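Local structure of rubisco operon transcriptional regulator (Synechocystis sp., 5Y2W) at residues L80-V85 against S160-V165; V85-R90 against S171-L176; S66-E71 against R186-N191. The protein probably represses transcription of carbon-uptake genes as a LysR-type regulator, its effector domain binding 2-phosphoglycolate, a metabolite that signals carbon status. All blocks are in the same frame, centred on the assembly; numbering follows the deposited sequence.

Contact 1: L80-V85 against S160-V165. With PGA (2-phosphoglycolic acid), chain B.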
loop_
_atom_site.group_PDB
_atom_site.type_symbol
_atom_site.label_atom_id
_atom_site.label_comp_id
_atom_site.label_asym_id
_atom_site.label_seq_id
_atom_site.Cartn_x
_atom_site.Cartn_y
_atom_site.Cartn_z
ATOM N N LEU A 80 10.319 -17.930 2.805
ATOM C CA LEU A 80 9.120 -18.074 1.959
ATOM C C LEU A 80 9.452 -17.657 0.552
ATOM O O LEU A 80 10.127 -16.694 0.336
ATOM C CB LEU A 80 7.930 -17.219 2.538
ATOM C CG LEU A 80 6.516 -17.636 2.119
ATOM C CD1 LEU A 80 6.192 -19.093 2.417
ATOM C CD2 LEU A 80 5.488 -16.761 2.782
ATOM N N ASP A 81 8.982 -18.401 -0.415
ATOM C CA ASP A 81 9.160 -18.028 -1.803
ATOM C C ASP A 81 8.336 -16.794 -2.118
ATOM O O ASP A 81 7.285 -16.579 -1.533
ATOM C CB ASP A 81 8.663 -19.139 -2.714
ATOM C CG ASP A 81 9.531 -20.372 -2.633
ATOM O OD1 ASP A 81 10.606 -20.288 -2.005
ATOM O OD2 ASP A 81 9.146 -21.408 -3.213
ATOM N N ASN A 82 8.833 -16.019 -3.067
ATOM C CA ASN A 82 8.167 -14.831 -3.507
ATOM C C ASN A 82 8.148 -14.810 -5.033
ATOM O O ASN A 82 8.830 -14.011 -5.676
ATOM C CB ASN A 82 8.906 -13.630 -2.958
ATOM C CG ASN A 82 8.231 -12.327 -3.344
ATOM O OD1 ASN A 82 6.986 -12.264 -3.552
ATOM N ND2 ASN A 82 9.035 -11.292 -3.467
ATOM N N PRO A 83 7.370 -15.695 -5.618
ATOM C CA PRO A 83 7.357 -15.707 -7.073
ATOM C C PRO A 83 6.637 -14.470 -7.660
ATOM O O PRO A 83 5.521 -14.138 -7.226
ATOM C CB PRO A 83 6.588 -16.960 -7.401
ATOM C CG PRO A 83 5.653 -17.135 -6.282
ATOM C CD PRO A 83 6.305 -16.522 -5.056
ATOM N N LEU A 84 7.308 -13.806 -8.606
ATOM C CA LEU A 84 6.740 -12.693 -9.361
ATOM C C LEU A 84 6.101 -13.200 -10.662
ATOM O O LEU A 84 6.720 -13.944 -11.433
ATOM C CB LEU A 84 7.834 -11.727 -9.730
ATOM C CG LEU A 84 8.719 -11.177 -8.618
ATOM C CD1 LEU A 84 9.566 -10.035 -9.181
ATOM C CD2 LEU A 84 7.968 -10.677 -7.402
ATOM N N VAL A 85 4.865 -12.834 -10.909
ATOM C CA VAL A 85 4.170 -13.394 -12.056
ATOM C C VAL A 85 3.580 -12.298 -12.931
ATOM O O VAL A 85 3.356 -11.170 -12.472
ATOM C CB VAL A 85 3.042 -14.366 -11.609
ATOM C CG1 VAL A 85 3.600 -15.622 -10.957
ATOM C CG2 VAL A 85 2.051 -13.684 -10.656
ATOM N N SER A 160 4.443 -9.573 -7.366
ATOM C CA SER A 160 4.450 -10.722 -6.461
ATOM C C SER A 160 3.119 -11.376 -6.441
ATOM O O SER A 160 2.095 -10.717 -6.268
ATOM C CB SER A 160 4.762 -10.303 -5.022
ATOM O OG SER A 160 4.716 -11.446 -4.202
ATOM N N GLN A 161 3.138 -12.682 -6.568
ATOM C CA GLN A 161 1.960 -13.488 -6.381
ATOM C C GLN A 161 1.302 -13.303 -5.035
ATOM O O GLN A 161 0.110 -13.543 -4.917
ATOM C CB GLN A 161 2.341 -14.946 -6.492
ATOM C CG GLN A 161 1.176 -15.846 -6.849
ATOM C CD GLN A 161 1.630 -17.051 -7.614
ATOM O OE1 GLN A 161 2.784 -17.426 -7.550
ATOM N NE2 GLN A 161 0.731 -17.669 -8.328
ATOM N N HIS A 162 2.056 -12.864 -4.012
ATOM C CA HIS A 162 1.447 -12.589 -2.698
ATOM C C HIS A 162 0.448 -11.455 -2.780
ATOM O O HIS A 162 -0.364 -11.330 -1.882
ATOM C CB HIS A 162 2.503 -12.235 -1.652
ATOM C CG HIS A 162 3.464 -13.357 -1.386
ATOM N ND1 HIS A 162 3.083 -14.514 -0.752
ATOM C CD2 HIS A 162 4.771 -13.521 -1.701
ATOM C CE1 HIS A 162 4.107 -15.348 -0.690
ATOM N NE2 HIS A 162 5.145 -14.771 -1.263
ATOM N N THR A 163 0.512 -10.609 -3.823
ATOM C CA THR A 163 -0.437 -9.466 -3.900
ATOM C C THR A 163 -1.833 -9.937 -4.326
ATOM O O THR A 163 -2.823 -9.231 -4.117
ATOM C CB THR A 163 0.004 -8.381 -4.902
ATOM O OG1 THR A 163 0.032 -8.936 -6.208
ATOM C CG2 THR A 163 1.387 -7.771 -4.553
ATOM N N LEU A 164 -1.897 -11.114 -4.946
ATOM C CA LEU A 164 -3.163 -11.726 -5.382
ATOM C C LEU A 164 -3.948 -12.509 -4.306
ATOM O O LEU A 164 -4.953 -13.106 -4.613
ATOM C CB LEU A 164 -2.898 -12.671 -6.553
ATOM C CG LEU A 164 -2.225 -12.063 -7.793
ATOM C CD1 LEU A 164 -1.819 -13.189 -8.740
ATOM C CD2 LEU A 164 -3.133 -11.012 -8.453
ATOM N N VAL A 165 -3.485 -12.489 -3.067
ATOM C CA VAL A 165 -4.130 -13.213 -1.960
ATOM C C VAL A 165 -5.446 -12.531 -1.559
ATOM O O VAL A 165 -6.382 -13.193 -1.101
ATOM C CB VAL A 165 -3.127 -13.339 -0.779
ATOM C CG1 VAL A 165 -3.734 -13.970 0.474
ATOM C CG2 VAL A 165 -1.890 -14.086 -1.269
HETATM P P PGA B . 9.344 -3.809 -4.028
HETATM O O1P PGA B . 9.598 -5.301 -3.460
HETATM O O2P PGA B . 8.301 -3.205 -3.147
HETATM O O3P PGA B . 8.924 -4.035 -5.490
HETATM O O4P PGA B . 10.612 -3.097 -3.739
HETATM C C2 PGA B . 8.633 -6.307 -3.239
HETATM C C1 PGA B . 9.099 -7.680 -3.703
HETATM O O1 PGA B . 8.322 -8.677 -3.566
HETATM O O2 PGA B . 10.240 -7.766 -4.202
#

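Contact 2: V85-R90 against S171-L176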
loop_
_atom_site.group_PDB
_atom_site.type_symbol
_atom_site.label_atom_id
_atom_site.label_comp_id
_atom_site.label_asym_id
_atom_site.label_seq_id
_atom_site.Cartn_x
_atom_site.Cartn_y
_atom_site.Cartn_z
ATOM N N VAL A 85 4.865 -12.834 -10.909
ATOM C CA VAL A 85 4.170 -13.394 -12.056
ATOM C C VAL A 85 3.580 -12.298 -12.931
ATOM O O VAL A 85 3.356 -11.170 -12.472
ATOM C CB VAL A 85 3.042 -14.366 -11.609
ATOM C CG1 VAL A 85 3.600 -15.622 -10.957
ATOM C CG2 VAL A 85 2.051 -13.684 -10.656
ATOM N N VAL A 86 3.277 -12.684 -14.176
ATOM C CA VAL A 86 2.578 -11.821 -15.108
ATOM C C VAL A 86 1.061 -11.813 -14.860
ATOM O O VAL A 86 0.398 -12.836 -14.910
ATOM C CB VAL A 86 2.901 -12.184 -16.576
ATOM C CG1 VAL A 86 2.165 -11.266 -17.527
ATOM C CG2 VAL A 86 4.406 -12.063 -16.834
ATOM N N ILE A 87 0.527 -10.621 -14.627
ATOM C CA ILE A 87 -0.860 -10.459 -14.363
ATOM C C ILE A 87 -1.496 -9.644 -15.453
ATOM O O ILE A 87 -0.948 -8.629 -15.897
ATOM C CB ILE A 87 -1.066 -9.763 -13.024
ATOM C CG1 ILE A 87 -0.453 -10.640 -11.909
ATOM C CG2 ILE A 87 -2.570 -9.546 -12.772
ATOM C CD1 ILE A 87 -0.197 -9.885 -10.642
ATOM N N ALA A 88 -2.662 -10.099 -15.872
ATOM C CA ALA A 88 -3.446 -9.368 -16.843
ATOM C C ALA A 88 -4.913 -9.397 -16.444
ATOM O O ALA A 88 -5.302 -9.987 -15.422
ATOM C CB ALA A 88 -3.271 -9.966 -18.228
ATOM N N ARG A 89 -5.732 -8.735 -17.245
ATOM C CA ARG A 89 -7.130 -8.894 -17.036
ATOM C C ARG A 89 -7.571 -10.104 -17.789
ATOM O O ARG A 89 -6.954 -10.480 -18.780
ATOM C CB ARG A 89 -7.878 -7.659 -17.454
ATOM C CG ARG A 89 -9.312 -7.679 -16.916
ATOM C CD ARG A 89 -9.927 -6.323 -17.054
ATOM N NE ARG A 89 -10.283 -6.089 -18.466
ATOM C CZ ARG A 89 -10.837 -4.962 -18.896
ATOM N NH1 ARG A 89 -11.089 -4.000 -18.024
ATOM N NH2 ARG A 89 -11.121 -4.783 -20.194
ATOM N N ARG A 90 -8.633 -10.725 -17.311
ATOM C CA ARG A 90 -9.101 -12.009 -17.824
ATOM C C ARG A 90 -9.628 -11.961 -19.285
ATOM O O ARG A 90 -9.772 -12.975 -19.901
ATOM C CB ARG A 90 -10.188 -12.563 -16.873
ATOM C CG ARG A 90 -11.474 -11.732 -16.856
ATOM C CD ARG A 90 -12.395 -12.046 -15.678
ATOM N NE ARG A 90 -12.952 -13.395 -15.734
ATOM C CZ ARG A 90 -13.645 -13.979 -14.755
ATOM N NH1 ARG A 90 -14.098 -15.213 -14.927
ATOM N NH2 ARG A 90 -13.886 -13.345 -13.603
ATOM N N SER A 171 -12.794 -11.750 -9.300
ATOM C CA SER A 171 -11.533 -11.139 -9.643
ATOM C C SER A 171 -11.380 -11.150 -11.167
ATOM O O SER A 171 -11.525 -12.153 -11.849
ATOM C CB SER A 171 -10.319 -11.772 -8.987
ATOM O OG SER A 171 -9.201 -10.907 -9.211
ATOM N N GLU A 172 -11.086 -9.969 -11.655
ATOM C CA GLU A 172 -10.844 -9.699 -13.047
ATOM C C GLU A 172 -9.429 -10.101 -13.472
ATOM O O GLU A 172 -9.138 -10.151 -14.662
ATOM C CB GLU A 172 -11.025 -8.180 -13.234
ATOM C CG GLU A 172 -12.482 -7.738 -13.171
ATOM C CD GLU A 172 -13.202 -8.124 -14.448
ATOM O OE1 GLU A 172 -13.381 -7.231 -15.236
ATOM O OE2 GLU A 172 -13.501 -9.302 -14.699
ATOM N N LEU A 173 -8.575 -10.397 -12.493
ATOM C CA LEU A 173 -7.158 -10.572 -12.705
ATOM C C LEU A 173 -6.836 -12.013 -12.960
ATOM O O LEU A 173 -7.473 -12.871 -12.462
ATOM C CB LEU A 173 -6.375 -10.134 -11.480
ATOM C CG LEU A 173 -6.674 -8.735 -11.055
ATOM C CD1 LEU A 173 -5.702 -8.451 -9.914
ATOM C CD2 LEU A 173 -6.501 -7.781 -12.239
ATOM N N THR A 174 -5.795 -12.250 -13.731
ATOM C CA THR A 174 -5.442 -13.583 -14.110
ATOM C C THR A 174 -3.935 -13.605 -14.300
ATOM O O THR A 174 -3.334 -12.578 -14.665
ATOM C CB THR A 174 -6.183 -13.960 -15.433
ATOM O OG1 THR A 174 -5.974 -15.325 -15.708
ATOM C CG2 THR A 174 -5.632 -13.197 -16.630
ATOM N N ILE A 175 -3.335 -14.757 -14.063
ATOM C CA ILE A 175 -1.909 -14.969 -14.318
ATOM C C ILE A 175 -1.728 -15.479 -15.732
ATOM O O ILE A 175 -2.339 -16.484 -16.107
ATOM C CB ILE A 175 -1.291 -15.957 -13.323
ATOM C CG1 ILE A 175 -1.238 -15.301 -11.949
ATOM C CG2 ILE A 175 0.114 -16.315 -13.723
ATOM C CD1 ILE A 175 -1.144 -16.269 -10.793
ATOM N N LEU A 176 -0.926 -14.763 -16.530
ATOM C CA LEU A 176 -0.542 -15.261 -17.833
ATOM C C LEU A 176 0.673 -16.207 -17.704
ATOM O O LEU A 176 1.718 -15.864 -17.086
ATOM C CB LEU A 176 -0.210 -14.113 -18.750
ATOM C CG LEU A 176 -1.341 -13.097 -19.027
ATOM C CD1 LEU A 176 -0.819 -12.072 -20.017
ATOM C CD2 LEU A 176 -2.588 -13.781 -19.571
HETATM O O HOH W 1 3.391 -15.359 -15.165
#

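Contact 3: S66-E71 against R186-N191. With PGA (2-phosphoglycolic acid), chain B.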
loop_
_atom_site.group_PDB
_atom_site.type_symbol
_atom_site.label_atom_id
_atom_site.label_comp_id
_atom_site.label_asym_id
_atom_site.label_seq_id
_atom_site.Cartn_x
_atom_site.Cartn_y
_atom_site.Cartn_z
ATOM N N SER A 66 13.429 -9.284 -0.582
ATOM C CA SER A 66 13.702 -10.333 -1.577
ATOM C C SER A 66 15.115 -10.302 -2.203
ATOM O O SER A 66 15.656 -11.312 -2.588
ATOM C CB SER A 66 12.679 -10.220 -2.715
ATOM O OG SER A 66 11.419 -10.492 -2.207
ATOM N N GLU A 67 15.624 -9.108 -2.395
ATOM C CA GLU A 67 16.937 -8.868 -2.967
ATOM C C GLU A 67 17.727 -8.066 -1.905
ATOM O O GLU A 67 17.423 -6.929 -1.626
ATOM C CB GLU A 67 16.860 -8.104 -4.294
ATOM C CG GLU A 67 18.213 -8.054 -4.985
ATOM C CD GLU A 67 18.312 -7.155 -6.201
ATOM O OE1 GLU A 67 17.356 -6.411 -6.553
ATOM O OE2 GLU A 67 19.390 -7.217 -6.822
ATOM N N PRO A 68 18.728 -8.691 -1.289
ATOM C CA PRO A 68 19.659 -8.064 -0.341
ATOM C C PRO A 68 20.296 -6.812 -0.930
ATOM O O PRO A 68 20.801 -6.876 -2.056
ATOM C CB PRO A 68 20.758 -9.133 -0.178
ATOM C CG PRO A 68 20.053 -10.412 -0.430
ATOM C CD PRO A 68 18.990 -10.124 -1.471
ATOM N N PRO A 69 20.256 -5.674 -0.209
ATOM C CA PRO A 69 21.000 -4.531 -0.746
ATOM C C PRO A 69 22.488 -4.810 -0.884
ATOM O O PRO A 69 23.086 -5.456 -0.031
ATOM C CB PRO A 69 20.700 -3.411 0.264
ATOM C CG PRO A 69 19.338 -3.739 0.737
ATOM C CD PRO A 69 19.335 -5.248 0.857
ATOM N N GLU A 70 23.056 -4.344 -1.990
ATOM C CA GLU A 70 24.418 -4.705 -2.357
ATOM C C GLU A 70 25.401 -4.162 -1.364
ATOM O O GLU A 70 26.257 -4.896 -0.898
ATOM C CB GLU A 70 24.744 -4.233 -3.770
ATOM C CG GLU A 70 23.856 -4.951 -4.761
ATOM C CD GLU A 70 24.394 -5.007 -6.162
ATOM O OE1 GLU A 70 24.897 -3.971 -6.649
ATOM O OE2 GLU A 70 24.274 -6.098 -6.770
ATOM N N GLU A 71 25.245 -2.896 -0.994
ATOM C CA GLU A 71 26.254 -2.261 -0.173
ATOM C C GLU A 71 25.970 -2.268 1.319
ATOM O O GLU A 71 26.531 -1.476 2.048
ATOM C CB GLU A 71 26.512 -0.859 -0.683
ATOM C CG GLU A 71 27.087 -0.895 -2.086
ATOM C CD GLU A 71 27.964 0.300 -2.403
ATOM O OE1 GLU A 71 27.834 1.351 -1.734
ATOM O OE2 GLU A 71 28.784 0.183 -3.338
ATOM N N ARG A 186 12.679 -14.839 -3.333
ATOM C CA ARG A 186 12.375 -15.410 -2.026
ATOM C C ARG A 186 12.240 -14.238 -1.125
ATOM O O ARG A 186 12.810 -13.214 -1.435
ATOM C CB ARG A 186 13.539 -16.314 -1.594
ATOM C CG ARG A 186 13.799 -17.456 -2.595
ATOM C CD ARG A 186 14.850 -18.437 -2.173
ATOM N NE ARG A 186 14.359 -19.423 -1.203
ATOM C CZ ARG A 186 15.138 -20.235 -0.452
ATOM N NH1 ARG A 186 16.475 -20.185 -0.498
ATOM N NH2 ARG A 186 14.555 -21.097 0.389
ATOM N N TRP A 187 11.438 -14.361 -0.066
ATOM C CA TRP A 187 11.504 -13.439 1.041
ATOM C C TRP A 187 12.574 -13.874 2.063
ATOM O O TRP A 187 12.608 -15.015 2.499
ATOM C CB TRP A 187 10.147 -13.368 1.745
ATOM C CG TRP A 187 9.090 -12.552 1.073
ATOM C CD1 TRP A 187 9.252 -11.572 0.136
ATOM C CD2 TRP A 187 7.706 -12.623 1.336
ATOM N NE1 TRP A 187 8.037 -11.034 -0.204
ATOM C CE2 TRP A 187 7.074 -11.656 0.524
ATOM C CE3 TRP A 187 6.927 -13.376 2.232
ATOM C CZ2 TRP A 187 5.715 -11.462 0.530
ATOM C CZ3 TRP A 187 5.577 -13.198 2.212
ATOM C CH2 TRP A 187 4.983 -12.209 1.384
ATOM N N TYR A 188 13.398 -12.925 2.473
ATOM C CA TYR A 188 14.411 -13.145 3.468
ATOM C C TYR A 188 14.130 -12.288 4.655
ATOM O O TYR A 188 13.703 -11.143 4.503
ATOM C CB TYR A 188 15.767 -12.723 2.949
ATOM C CG TYR A 188 16.303 -13.515 1.781
ATOM C CD1 TYR A 188 16.895 -14.765 1.963
ATOM C CD2 TYR A 188 16.256 -12.984 0.485
ATOM C CE1 TYR A 188 17.425 -15.470 0.888
ATOM C CE2 TYR A 188 16.760 -13.677 -0.583
ATOM C CZ TYR A 188 17.357 -14.914 -0.380
ATOM O OH TYR A 188 17.849 -15.544 -1.482
ATOM N N VAL A 189 14.376 -12.832 5.842
ATOM C CA VAL A 189 14.420 -12.013 7.049
ATOM C C VAL A 189 15.899 -11.774 7.435
ATOM O O VAL A 189 16.716 -12.692 7.536
ATOM C CB VAL A 189 13.593 -12.589 8.202
ATOM C CG1 VAL A 189 13.986 -14.019 8.480
ATOM C CG2 VAL A 189 13.757 -11.733 9.457
ATOM N N ALA A 190 16.203 -10.496 7.584
ATOM C CA ALA A 190 17.540 -9.995 7.609
ATOM C C ALA A 190 17.711 -9.065 8.801
ATOM O O ALA A 190 16.730 -8.528 9.309
ATOM C CB ALA A 190 17.851 -9.252 6.312
ATOM N N ASN A 191 18.959 -8.947 9.243
ATOM C CA ASN A 191 19.402 -7.941 10.200
ATOM C C ASN A 191 20.822 -7.514 9.848
ATOM O O ASN A 191 21.538 -8.215 9.107
ATOM C CB ASN A 191 19.377 -8.496 11.603
ATOM C CG ASN A 191 20.331 -9.665 11.780
ATOM O OD1 ASN A 191 21.458 -9.492 12.211
ATOM N ND2 ASN A 191 19.877 -10.847 11.464
HETATM P P PGA B . 9.344 -3.809 -4.028
HETATM O O1P PGA B . 9.598 -5.301 -3.460
HETATM O O2P PGA B . 8.301 -3.205 -3.147
HETATM O O3P PGA B . 8.924 -4.035 -5.490
HETATM O O4P PGA B . 10.612 -3.097 -3.739
HETATM C C2 PGA B . 8.633 -6.307 -3.239
HETATM C C1 PGA B . 9.099 -7.680 -3.703
HETATM O O1 PGA B . 8.322 -8.677 -3.566
HETATM O O2 PGA B . 10.240 -7.766 -4.202
HETATM O O HOH W 2 14.970 -13.293 -4.041
#

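Contact 1: L80-V85 against S160-V165
P83 and L84 meet S160 and Q161 in a mainly polar contact, where strand 81-89 leaves the connection between the two halves of the effector domain and runs past the 3-10 turn that follows strand 157-160. L84 and S160 form an antiparallel non-hydrogen-bonded pair, and beside it Q161 N donates almost straight to P83 O (2.9 Å, 174°). N82 carries the polar centre. Its CG lies anti to the backbone N (chi1 -178°), and its amide works at both ends: OD1 accepts from S160 OG (2.5 Å, doubtfully short), while ND2 donates to O1 of 2-phosphoglycolic acid (2.7 Å) and also pairs with S66 OG. Asparagine, both acceptor and donor, suits this place, and partners at both ends probably fix the rotation of the amide with OD1 toward the serine. S160 OG in turn accepts H162 N at 3.0 Å, an ST turn that opens the 3-10 segment. H162 NE2 donates to D81 O (2.8 Å) in the plane of the imidazole and on a carbonyl lone pair; N82 OD1 lies at the same ring's edge, 3.1 Å from CD2. W187 stacks on this imidazole. Beside the backbone bond, the side chain of Q161 crosses that of P83 at about a right angle, OE1 3.2 Å from CG. The arrangement is that of the interdomain cleft of LysR effector domains, which share the periplasmic-binding-protein fold, with N82 lining the pocket.

Contact 2: V85-R90 against S171-L176
T174 O accepts a hydrogen bond from A88 N at 2.8 Å (169°) and has a weaker contact beside it, I87 CA lying 3.3 Å from T174 O in a CA-H...O contact. T174 N returns a bond to A88 O at 2.9 Å, so the two residues form a hydrogen-bonded pair of an antiparallel ladder, flanked by the non-hydrogen-bonded pairs I87 with I175 and R89 with L173. Near L176 a water extends the polar link, accepting from V86 N and donating to L176 O (2.6 Å). L176 CG lies anti to its carbonyl carbon (chi1 -61°), which sets it against A88 CB; the methyl of A88 is small enough for L176 CD1 to lie 3.7 Å from CB, on the face that also carries V86 and T174. I175, on the face of I87, touches V85 CG2 with CG1 (3.9 Å). At the far end R90 N donates to E172 O (2.8 Å), while their side chains cross at about a right angle. The polar ends serve other mates: E172 OE2 pairs with R170, and R89 reaches D91 and the carbonyl of A151. Within this chain strand 173-176 is an outer strand of the three-stranded sheet; strand 81-89 has strand 157-160 along its other edge, and I87 and L173 rest on I150 of helix 143-151.

Contact 3: S66-E71 against R186-N191
One wall of the ligand pocket is formed where strand 62-65 ends; there S66 meets R186, W187 and Y188 at the start of strand 186-192. S66 CA lies 3.0 Å from R186 O in a CA-H...O contact. S66 OG stands beside its own backbone N (chi1 -65°) and gives R186 O a weak bond of 3.2 Å; its stronger partner is N82 ND2. S66 OG also lies in the plane of the W187 indole at its edge, 3.4 Å from CD1, and 3.6 Å from O2 of 2-phosphoglycolic acid. Serine suits the site, being small enough to sit beside indole and ligand while still offering a hydroxyl. A water joins the backbones, donating to S66 O (2.6 Å) and accepting from R186 N (2.9 Å). Y188 presents its ring edge, CE2 being 3.3 Å from S66 O, while P68 CD lies 4.3 Å from Y188 CE2. An alanine at Y188 would probably leave P68 without this apolar neighbour and Y76 without its edge-to-face mate, opening a gap beside the loop. With one weak hydrogen bond, one water and C-H contacts, the direct link between the two segments is weak, and S66 is also held at the pocket by N82 and, through its backbone N, by H48.

How the contacts relate
All three contacts are partly buried: contact 1 lies nearest the centre of the chain, contact 3 farther out, and contact 2 farthest, with R90 and I175 exposed. Contacts 1 and 2 share V85 and strand 81-89 of the three-stranded sheet, and L164 packs its methyls on I87, L173 and I175, joining them through apolar side chains. Contacts 1 and 3 join at the ligand instead, by the N82-S66 link, and L80 O probably bonds W187 N. Contacts 2 and 3 do not touch, their nearest atoms about 11 Å apart. The chemistry follows place: a regular backbone ladder in contact 2, side-chain hydrogen bonds in contact 1, weak and water-mediated links in contact 3.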